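Local coordinates for protein cyclic UMP-AMP synthase (Rhodothermus marinus SG0.5JP17-172, PDB 6E0K) that joins UTP and ATP into the cyclic dinucleotide 3',3'-cUAMP, a second messenger that triggers abortive infection in bacterial antiphage defence, at residues Gly15-Thr18 and Thr19-Thr23; Ser26-Ala29 and Ala30-Tyr34; Lys120-Thr124 and Tyr125-Asp129. All blocks are in the same frame, centred on the assembly; numbering follows the deposited sequence.

Contact 1. Residues Gly15-Thr18 and Thr19-Thr23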
ATOM      1  N   GLY A  15     -15.481   2.313  -1.642  1.00 13.10           N
ATOM      2  CA  GLY A  15     -15.723   3.073  -2.850  1.00 13.28           C
ATOM      3  C   GLY A  15     -15.813   2.176  -4.073  1.00 14.34           C
ATOM      4  O   GLY A  15     -15.341   1.030  -4.095  1.00 15.60           O
ATOM      5  N   ALA A  16     -16.434   2.712  -5.117  1.00 15.95           N
ATOM      6  CA  ALA A  16     -16.541   1.960  -6.357  1.00 13.58           C
ATOM      7  C   ALA A  16     -15.156   1.700  -6.934  1.00 14.78           C
ATOM      8  O   ALA A  16     -14.231   2.497  -6.757  1.00 17.75           O
ATOM      9  CB  ALA A  16     -17.387   2.723  -7.372  1.00 18.16           C
ATOM     10  N   THR A  17     -15.016   0.570  -7.634  1.00 13.91           N
ATOM     11  CA  THR A  17     -13.735   0.196  -8.225  1.00 11.85           C
ATOM     12  C   THR A  17     -13.775   0.038  -9.736  1.00 11.67           C
ATOM     13  O   THR A  17     -12.738  -0.283 -10.322  1.00 14.77           O
ATOM     14  CB  THR A  17     -13.207  -1.119  -7.630  1.00 17.52           C
ATOM     15  OG1 THR A  17     -14.093  -2.195  -7.964  1.00 24.35           O
ATOM     16  CG2 THR A  17     -13.061  -1.019  -6.115  1.00 20.94           C
ATOM     17  N   THR A  18     -14.929   0.236 -10.380  1.00 13.08           N
ATOM     18  CA  THR A  18     -15.032  -0.011 -11.818  1.00 12.58           C
ATOM     19  C   THR A  18     -14.087   0.883 -12.607  1.00 14.86           C
ATOM     20  O   THR A  18     -13.388   0.424 -13.518  1.00 15.24           O
ATOM     21  CB  THR A  18     -16.479   0.204 -12.272  1.00 17.11           C
ATOM     22  OG1 THR A  18     -17.338  -0.691 -11.554  1.00 25.32           O
ATOM     23  CG2 THR A  18     -16.623  -0.037 -13.773  1.00 24.18           C
ATOM     24  N   THR A  19     -14.049   2.169 -12.272  1.00 12.60           N
ATOM     25  CA  THR A  19     -13.219   3.093 -13.029  1.00 11.72           C
ATOM     26  C   THR A  19     -11.736   2.843 -12.769  1.00 13.89           C
ATOM     27  O   THR A  19     -10.915   2.967 -13.692  1.00 13.79           O
ATOM     28  CB  THR A  19     -13.642   4.528 -12.690  1.00 15.22           C
ATOM     29  OG1 THR A  19     -15.052   4.668 -12.926  1.00 15.60           O
ATOM     30  CG2 THR A  19     -12.908   5.540 -13.546  1.00 16.81           C
ATOM     31  N   ALA A  20     -11.375   2.441 -11.543  1.00 12.29           N
ATOM     32  CA  ALA A  20      -9.985   2.091 -11.255  1.00 10.64           C
ATOM     33  C   ALA A  20      -9.553   0.857 -12.036  1.00 13.19           C
ATOM     34  O   ALA A  20      -8.445   0.815 -12.583  1.00 12.88           O
ATOM     35  CB  ALA A  20      -9.810   1.871  -9.752  1.00 12.36           C
ATOM     36  N   LYS A  21     -10.426  -0.148 -12.125  1.00 13.05           N
ATOM     37  CA  LYS A  21     -10.095  -1.332 -12.912  1.00 12.89           C
ATOM     38  C   LYS A  21      -9.898  -0.986 -14.385  1.00 11.97           C
ATOM     39  O   LYS A  21      -8.966  -1.484 -15.025  1.00 13.51           O
ATOM     40  CB  LYS A  21     -11.175  -2.400 -12.734  1.00 16.74           C
ATOM     41  CG  LYS A  21     -11.029  -3.148 -11.395  1.00 28.62           C
ATOM     42  CD  LYS A  21     -12.170  -4.127 -11.141  1.00 35.60           C
ATOM     43  CE  LYS A  21     -12.005  -4.807  -9.789  1.00 44.15           C
ATOM     44  NZ  LYS A  21     -13.213  -5.587  -9.395  1.00 53.19           N
ATOM     45  N   LYS A  22     -10.730  -0.102 -14.928  1.00 12.12           N
ATOM     46  CA  LYS A  22     -10.558   0.301 -16.321  1.00 11.39           C
ATOM     47  C   LYS A  22      -9.290   1.110 -16.515  1.00 13.37           C
ATOM     48  O   LYS A  22      -8.685   1.052 -17.595  1.00 12.18           O
ATOM     49  CB  LYS A  22     -11.754   1.121 -16.802  1.00 13.82           C
ATOM     50  CG  LYS A  22     -13.075   0.388 -16.759  1.00 22.76           C
ATOM     51  CD  LYS A  22     -13.018  -0.872 -17.547  1.00 30.22           C
ATOM     52  CE  LYS A  22     -12.921  -0.584 -19.024  1.00 33.01           C
ATOM     53  NZ  LYS A  22     -13.433  -1.746 -19.795  1.00 33.73           N
ATOM     54  N   THR A  23      -8.878   1.872 -15.496  1.00 11.80           N
ATOM     55  CA  THR A  23      -7.601   2.580 -15.571  1.00 10.94           C
ATOM     56  C   THR A  23      -6.456   1.589 -15.699  1.00 14.71           C
ATOM     57  O   THR A  23      -5.551   1.753 -16.530  1.00 11.67           O
ATOM     58  CB  THR A  23      -7.422   3.464 -14.331  1.00 10.93           C
ATOM     59  OG1 THR A  23      -8.525   4.372 -14.235  1.00 12.18           O
ATOM     60  CG2 THR A  23      -6.116   4.270 -14.403  1.00 13.30           C
TER
HETATM   61  O   HOH W   1     -12.942   3.488  -9.163  1.00 16.38           O

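Contact 2. Residues Ser26-Ala29 and Ala30-Tyr34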
ATOM      1  N   SER A  26      -6.501   0.137 -19.097  1.00 11.60           N
ATOM      2  CA  SER A  26      -5.994   1.115 -20.061  1.00 13.05           C
ATOM      3  C   SER A  26      -4.467   1.137 -20.103  1.00 11.65           C
ATOM      4  O   SER A  26      -3.874   1.096 -21.188  1.00 13.21           O
ATOM      5  CB  SER A  26      -6.541   2.503 -19.720  1.00 14.77           C
ATOM      6  OG  SER A  26      -6.089   3.470 -20.655  1.00 14.57           O
ATOM      7  N   ILE A  27      -3.812   1.235 -18.939  1.00 11.32           N
ATOM      8  CA  ILE A  27      -2.348   1.189 -18.910  1.00 11.31           C
ATOM      9  C   ILE A  27      -1.843  -0.099 -19.551  1.00 13.09           C
ATOM     10  O   ILE A  27      -0.885  -0.088 -20.340  1.00 13.51           O
ATOM     11  CB  ILE A  27      -1.834   1.330 -17.468  1.00 12.91           C
ATOM     12  CG1 ILE A  27      -2.274   2.675 -16.855  1.00 16.13           C
ATOM     13  CG2 ILE A  27      -0.312   1.159 -17.436  1.00 14.18           C
ATOM     14  CD1 ILE A  27      -1.617   3.881 -17.497  1.00 16.49           C
ATOM     15  N   ARG A  28      -2.475  -1.228 -19.216  1.00 12.19           N
ATOM     16  CA  ARG A  28      -2.062  -2.503 -19.797  1.00 12.17           C
ATOM     17  C   ARG A  28      -2.184  -2.475 -21.312  1.00 12.58           C
ATOM     18  O   ARG A  28      -1.296  -2.952 -22.029  1.00 13.39           O
ATOM     19  CB  ARG A  28      -2.915  -3.629 -19.208  1.00 16.56           C
ATOM     20  CG  ARG A  28      -2.637  -5.002 -19.780  1.00 22.19           C
ATOM     21  CD  ARG A  28      -3.518  -6.025 -19.070  1.00 30.30           C
ATOM     22  NE  ARG A  28      -2.977  -6.368 -17.755  1.00 35.06           N
ATOM     23  CZ  ARG A  28      -3.702  -6.838 -16.746  1.00 40.43           C
ATOM     24  NH1 ARG A  28      -5.011  -7.015 -16.894  1.00 33.75           N
ATOM     25  NH2 ARG A  28      -3.120  -7.127 -15.588  1.00 36.41           N
ATOM     26  N   ALA A  29      -3.280  -1.912 -21.822  1.00 12.77           N
ATOM     27  CA  ALA A  29      -3.470  -1.861 -23.262  1.00 13.49           C
ATOM     28  C   ALA A  29      -2.433  -0.966 -23.932  1.00 13.07           C
ATOM     29  O   ALA A  29      -1.975  -1.261 -25.041  1.00 14.69           O
ATOM     30  CB  ALA A  29      -4.893  -1.375 -23.566  1.00 14.58           C
ATOM     31  N   ALA A  30      -2.052   0.133 -23.275  1.00 14.57           N
ATOM     32  CA  ALA A  30      -1.002   0.993 -23.812  1.00 15.81           C
ATOM     33  C   ALA A  30       0.305   0.219 -23.958  1.00 13.06           C
ATOM     34  O   ALA A  30       0.989   0.301 -24.986  1.00 17.58           O
ATOM     35  CB  ALA A  30      -0.813   2.212 -22.905  1.00 16.25           C
ATOM     36  N   LEU A  31       0.661  -0.557 -22.939  1.00 13.13           N
ATOM     37  CA  LEU A  31       1.929  -1.278 -22.999  1.00 14.32           C
ATOM     38  C   LEU A  31       1.875  -2.444 -23.981  1.00 16.26           C
ATOM     39  O   LEU A  31       2.908  -2.813 -24.559  1.00 15.97           O
ATOM     40  CB  LEU A  31       2.322  -1.751 -21.603  1.00 13.28           C
ATOM     41  CG  LEU A  31       2.466  -0.631 -20.565  1.00 18.15           C
ATOM     42  CD1 LEU A  31       3.124  -1.150 -19.311  1.00 21.81           C
ATOM     43  CD2 LEU A  31       3.257   0.540 -21.101  1.00 20.01           C
ATOM     44  N   ASP A  32       0.686  -3.017 -24.203  1.00 14.47           N
ATOM     45  CA  ASP A  32       0.554  -4.092 -25.187  1.00 14.38           C
ATOM     46  C   ASP A  32       0.891  -3.619 -26.592  1.00 16.99           C
ATOM     47  O   ASP A  32       1.284  -4.430 -27.443  1.00 20.55           O
ATOM     48  CB  ASP A  32      -0.869  -4.661 -25.179  1.00 16.06           C
ATOM     49  CG  ASP A  32      -1.114  -5.627 -24.041  1.00 19.00           C
ATOM     50  OD1 ASP A  32      -0.145  -6.233 -23.547  1.00 25.72           O
ATOM     51  OD2 ASP A  32      -2.286  -5.804 -23.651  1.00 28.73           O
ATOM     52  N   ARG A  33       0.731  -2.327 -26.872  1.00 16.52           N
ATOM     53  CA  ARG A  33       0.992  -1.819 -28.214  1.00 18.80           C
ATOM     54  C   ARG A  33       2.468  -1.567 -28.504  1.00 21.65           C
ATOM     55  O   ARG A  33       2.826  -1.373 -29.671  1.00 25.38           O
ATOM     56  CB  ARG A  33       0.174  -0.548 -28.434  1.00 20.90           C
ATOM     57  CG  ARG A  33      -1.298  -0.882 -28.580  1.00 21.91           C
ATOM     58  CD  ARG A  33      -2.243   0.260 -28.311  1.00 23.61           C
ATOM     59  NE  ARG A  33      -3.572  -0.111 -28.788  1.00 24.29           N
ATOM     60  CZ  ARG A  33      -4.346  -1.028 -28.211  1.00 27.62           C
ATOM     61  NH1 ARG A  33      -3.936  -1.674 -27.117  1.00 25.99           N
ATOM     62  NH2 ARG A  33      -5.531  -1.309 -28.743  1.00 29.99           N
ATOM     63  N   TYR A  34       3.327  -1.605 -27.497  1.00 19.52           N
ATOM     64  CA  TYR A  34       4.739  -1.294 -27.642  1.00 16.53           C
ATOM     65  C   TYR A  34       5.540  -2.555 -27.952  1.00 20.28           C
ATOM     66  O   TYR A  34       5.162  -3.665 -27.565  1.00 24.29           O
ATOM     67  CB  TYR A  34       5.236  -0.648 -26.349  1.00 16.23           C
ATOM     68  CG  TYR A  34       6.587   0.031 -26.421  1.00 18.09           C
ATOM     69  CD1 TYR A  34       6.725   1.281 -27.012  1.00 20.22           C
ATOM     70  CD2 TYR A  34       7.714  -0.555 -25.852  1.00 18.11           C
ATOM     71  CE1 TYR A  34       7.952   1.915 -27.062  1.00 22.16           C
ATOM     72  CE2 TYR A  34       8.947   0.072 -25.903  1.00 18.91           C
ATOM     73  CZ  TYR A  34       9.057   1.313 -26.498  1.00 18.05           C
ATOM     74  OH  TYR A  34      10.272   1.952 -26.551  1.00 24.35           O
TER
HETATM   75  O   HOH W   2       0.620  -4.904 -21.201  1.00 22.90           O

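Contact 3. Residues Lys120-Thr124 and Tyr125-Asp129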
ATOM      1  N   LYS A 120       3.336   9.786 -13.967  1.00 15.22           N
ATOM      2  CA  LYS A 120       1.927  10.117 -13.816  1.00 14.08           C
ATOM      3  C   LYS A 120       1.257  10.140 -15.182  1.00 17.61           C
ATOM      4  O   LYS A 120       1.774  10.749 -16.125  1.00 16.50           O
ATOM      5  CB  LYS A 120       1.747  11.461 -13.109  1.00 17.04           C
ATOM      6  CG  LYS A 120       2.160  11.412 -11.623  1.00 25.16           C
ATOM      7  CD  LYS A 120       1.689  12.650 -10.864  1.00 32.30           C
ATOM      8  CE  LYS A 120       1.375  12.331  -9.397  1.00 36.48           C
ATOM      9  NZ  LYS A 120       2.483  11.589  -8.733  1.00 39.37           N
ATOM     10  N   VAL A 121       0.123   9.458 -15.290  1.00 13.78           N
ATOM     11  CA  VAL A 121      -0.571   9.302 -16.558  1.00 12.66           C
ATOM     12  C   VAL A 121      -2.020   9.723 -16.377  1.00 13.78           C
ATOM     13  O   VAL A 121      -2.706   9.210 -15.487  1.00 16.96           O
ATOM     14  CB  VAL A 121      -0.500   7.849 -17.059  1.00 15.18           C
ATOM     15  CG1 VAL A 121      -1.230   7.717 -18.376  1.00 18.41           C
ATOM     16  CG2 VAL A 121       0.962   7.390 -17.165  1.00 16.91           C
ATOM     17  N   GLU A 122      -2.480  10.653 -17.212  1.00 12.93           N
ATOM     18  CA  GLU A 122      -3.898  11.006 -17.281  1.00 13.00           C
ATOM     19  C   GLU A 122      -4.568  10.086 -18.299  1.00 15.52           C
ATOM     20  O   GLU A 122      -4.384  10.259 -19.505  1.00 16.42           O
ATOM     21  CB  GLU A 122      -4.068  12.469 -17.679  1.00 17.53           C
ATOM     22  CG  GLU A 122      -3.321  13.436 -16.771  1.00 21.66           C
ATOM     23  CD  GLU A 122      -3.738  13.316 -15.323  1.00 38.19           C
ATOM     24  OE1 GLU A 122      -4.964  13.240 -15.065  1.00 34.03           O
ATOM     25  OE2 GLU A 122      -2.836  13.289 -14.448  1.00 43.55           O
ATOM     26  N   THR A 123      -5.331   9.104 -17.818  1.00 14.89           N
ATOM     27  CA  THR A 123      -6.096   8.243 -18.714  1.00 13.04           C
ATOM     28  C   THR A 123      -7.492   8.825 -18.930  1.00 14.12           C
ATOM     29  O   THR A 123      -7.868   9.846 -18.353  1.00 15.67           O
ATOM     30  CB  THR A 123      -6.211   6.806 -18.185  1.00 12.18           C
ATOM     31  OG1 THR A 123      -7.219   6.727 -17.159  1.00 12.89           O
ATOM     32  CG2 THR A 123      -4.860   6.278 -17.630  1.00 13.99           C
ATOM     33  N   THR A 124      -8.280   8.164 -19.781  1.00 12.40           N
ATOM     34  CA  THR A 124      -9.679   8.542 -19.960  1.00 11.60           C
ATOM     35  C   THR A 124     -10.574   8.063 -18.827  1.00 11.41           C
ATOM     36  O   THR A 124     -11.784   8.310 -18.865  1.00 14.43           O
ATOM     37  CB  THR A 124     -10.224   7.980 -21.268  1.00 14.02           C
ATOM     38  OG1 THR A 124     -10.099   6.553 -21.229  1.00 16.02           O
ATOM     39  CG2 THR A 124      -9.440   8.534 -22.444  1.00 19.66           C
ATOM     40  N   TYR A 125     -10.006   7.379 -17.827  1.00 11.61           N
ATOM     41  CA  TYR A 125     -10.746   6.923 -16.670  1.00 12.17           C
ATOM     42  C   TYR A 125     -10.258   7.747 -15.488  1.00 11.92           C
ATOM     43  O   TYR A 125     -10.701   8.904 -15.329  1.00 16.27           O
ATOM     44  CB  TYR A 125     -10.568   5.408 -16.517  1.00 12.01           C
ATOM     45  CG  TYR A 125     -11.135   4.664 -17.706  1.00  9.90           C
ATOM     46  CD1 TYR A 125     -12.509   4.484 -17.822  1.00 11.97           C
ATOM     47  CD2 TYR A 125     -10.307   4.154 -18.699  1.00 10.33           C
ATOM     48  CE1 TYR A 125     -13.048   3.814 -18.904  1.00 10.51           C
ATOM     49  CE2 TYR A 125     -10.840   3.484 -19.791  1.00 12.40           C
ATOM     50  CZ  TYR A 125     -12.218   3.317 -19.878  1.00 10.21           C
ATOM     51  OH  TYR A 125     -12.784   2.644 -20.947  1.00 12.32           O
ATOM     52  N   LEU A 126      -9.357   7.238 -14.658  1.00 11.01           N
ATOM     53  CA  LEU A 126      -8.744   7.990 -13.574  1.00 12.58           C
ATOM     54  C   LEU A 126      -7.273   8.269 -13.847  1.00 12.43           C
ATOM     55  O   LEU A 126      -6.643   7.613 -14.682  1.00 12.53           O
ATOM     56  CB  LEU A 126      -8.860   7.225 -12.245  1.00 12.12           C
ATOM     57  CG  LEU A 126     -10.273   7.252 -11.674  1.00 14.10           C
ATOM     58  CD1 LEU A 126     -10.429   6.142 -10.660  1.00 15.45           C
ATOM     59  CD2 LEU A 126     -10.573   8.603 -11.045  1.00 18.04           C
ATOM     60  N   PRO A 127      -6.688   9.231 -13.142  1.00 12.95           N
ATOM     61  CA  PRO A 127      -5.240   9.400 -13.211  1.00 13.56           C
ATOM     62  C   PRO A 127      -4.551   8.199 -12.591  1.00 14.16           C
ATOM     63  O   PRO A 127      -5.029   7.616 -11.613  1.00 13.15           O
ATOM     64  CB  PRO A 127      -4.983  10.674 -12.395  1.00 16.48           C
ATOM     65  CG  PRO A 127      -6.321  11.340 -12.268  1.00 13.85           C
ATOM     66  CD  PRO A 127      -7.313  10.218 -12.247  1.00 15.27           C
ATOM     67  N   ALA A 128      -3.425   7.821 -13.185  1.00 14.15           N
ATOM     68  CA  ALA A 128      -2.641   6.692 -12.737  1.00 13.23           C
ATOM     69  C   ALA A 128      -1.289   7.183 -12.244  1.00 14.45           C
ATOM     70  O   ALA A 128      -0.660   8.050 -12.859  1.00 17.10           O
ATOM     71  CB  ALA A 128      -2.460   5.669 -13.861  1.00 16.33           C
ATOM     72  N   ASP A 129      -0.865   6.650 -11.112  1.00 14.48           N
ATOM     73  CA  ASP A 129       0.472   6.878 -10.586  1.00 13.37           C
ATOM     74  C   ASP A 129       1.233   5.582 -10.816  1.00 15.18           C
ATOM     75  O   ASP A 129       0.950   4.573 -10.162  1.00 16.88           O
ATOM     76  CB  ASP A 129       0.409   7.246  -9.106  1.00 19.07           C
ATOM     77  CG  ASP A 129       1.707   7.812  -8.594  1.00 33.75           C
ATOM     78  OD1 ASP A 129       2.257   8.724  -9.248  1.00 34.66           O
ATOM     79  OD2 ASP A 129       2.170   7.349  -7.530  1.00 41.09           O
TER
HETATM   80  O   HOH W   3      -1.520  10.948 -12.554  1.00 26.49           O

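Contact 1. Residues Gly15-Thr18 and Thr19-Thr23
Lys21 N donates to Thr17 O over 2.9 Å in a fairly straight bond. Lys22 N reaches Thr18 O in the same way over 3.1 Å. These i to i+4 bonds open helix 18-32. At the next carbonyl, Thr19 O is gripped twice by Thr23, by its backbone N and by OG1, whose 2.8 Å bond arrives from the opposite face of the carbonyl plane. Thr23 OG1 is itself met by Leu126 N of the hairpin loop. At the very start a water bridges the loop to the first turn, donating to Ala16 O and accepting from Ala20 N, 3.0 Å away, which satisfies an amide of the first turn.

The side-chain packing is thin. Lys21 runs back over Thr17: its CG, set beside the backbone N (chi1 -78°), lies 3.5 Å from Thr17 O, and the extended remainder passes obliquely across the threonine, with NZ 3.8 Å from Thr17 OG1. Lys22 CG sits 3.3 Å from Thr18 O. On the inner side Ala20 is buried against Val61 of strand 61-68, about 8 Å from the side chain of Ser48, which binds ATP.

The chemistry is thus that of a helix N-terminus held largely by backbone bonds and one water, with Lys21 exposed, Ala20 and Thr23 packed on Val61, and the buried hydroxyl of Thr23 satisfied by both Thr19 O and Leu126 N.

Contact 2. Residues Ser26-Ala29 and Ala30-Tyr34
Ala29 lies at the centre of this turn, and its carbonyl is what the following residues fold back upon. Arg33 turns an edge of its guanidinium to that oxygen: NH1 donates to Ala29 O across 2.9 Å, the acceptor lying in the guanidinium plane while the donor stands above the carbonyl plane, 48° out of it. Arg33 CG is anti to the carbonyl carbon (chi1 -72°) and the chain is extended as far as NE, which carries the group back one turn and lays NH1 3.7 Å from Ala29 CB. The backbone N of Arg33 adds only a weak bond to the same oxygen.

This is the C-terminal end of helix 18-32 in the nucleotidyltransferase domain, where regular i to i+4 bonding gives way: Ala30 N still pairs with Ser26 O at 2.9 Å, but Arg33 N also bonds Ala30 O. Ala30 packs its CB 3.4 Å from Ile27 O, and the same methyl also meets Tyr106 of helix 92-107.

Next to Arg28, the side chain of Asp32 lies alongside and points the same way, yet the charged ends do not meet, Arg28 NE being 6.0 Å from Asp32 OD2. A water links the backbone Arg28 O to Asp32 OD1; OD1 also takes a salt bridge from Lys40, and Arg28 NH2 bonds Val43 O.

Contact 3. Residues Lys120-Thr124 and Tyr125-Asp129
Lys120 and Asp129 face each other across the hairpin and form a salt bridge, NZ to OD1 at 2.9 Å. The lysine chain slants across the aspartate and turns at chi3 and chi4, so that NZ comes down on OD1 from above the carboxylate plane, 46° out of it. Asp129 CG lies anti to its backbone N (chi1 -166°), which carries the carboxylate towards the lysine. Thr118 OG1 bonds the same oxygen, so OD1 has two partners on the protein.

Glu122 and Pro127, on the same face as that pair, also cross at a slant: OE1 rests 3.6 Å from Pro127 CG, while OE2 takes a salt bridge from Arg113 and a long bond from a water that also donates to Ala128 O. On the other face Val121 and Ala128 meet through their CB atoms, and their backbones are paired by two straight bonds, Val121 N to Ala128 O at 2.9 Å and Ala128 N to Val121 O at 2.8 Å.

At the turn, Thr123 OG1 ties the loop together: it accepts from Tyr125 N and donates to Leu126 O at 2.7 Å. Thr124 and Tyr125 lie side by side, with Thr124 OG1 over one face of the ring, 3.5 Å from CD2.

The whole is an antiparallel beta hairpin of the nucleotidyltransferase sheet, carrying active-site residues on one face: Lys120 binds UTP and Asp129 binds magnesium, with Asp62 beside Asp129 and Asp60 beside Pro127, both also magnesium ligands.

How the contacts relate
Along the chain the contacts come in series, contact 1 first and contact 3 last. Contacts 1 and 2 are the start and end of helix 18-32, their centres 17 Å apart, while contact 3, the hairpin of strands 119-122 and 127-138, lies about 12 Å from contact 1 and 13 Å from contact 2. The helix packs on this hairpin from its first turns to Ile27: Lys22 CB lies 3.6 Å from Tyr125 CD1, and Ile27 CD1 touches the Val121, Thr123 and Ala128 side chains. Ile27 thus lies against the Val121 and Ala128 face of the hairpin, while the other face carries Lys120 and Asp129 of the UTP and magnesium sites.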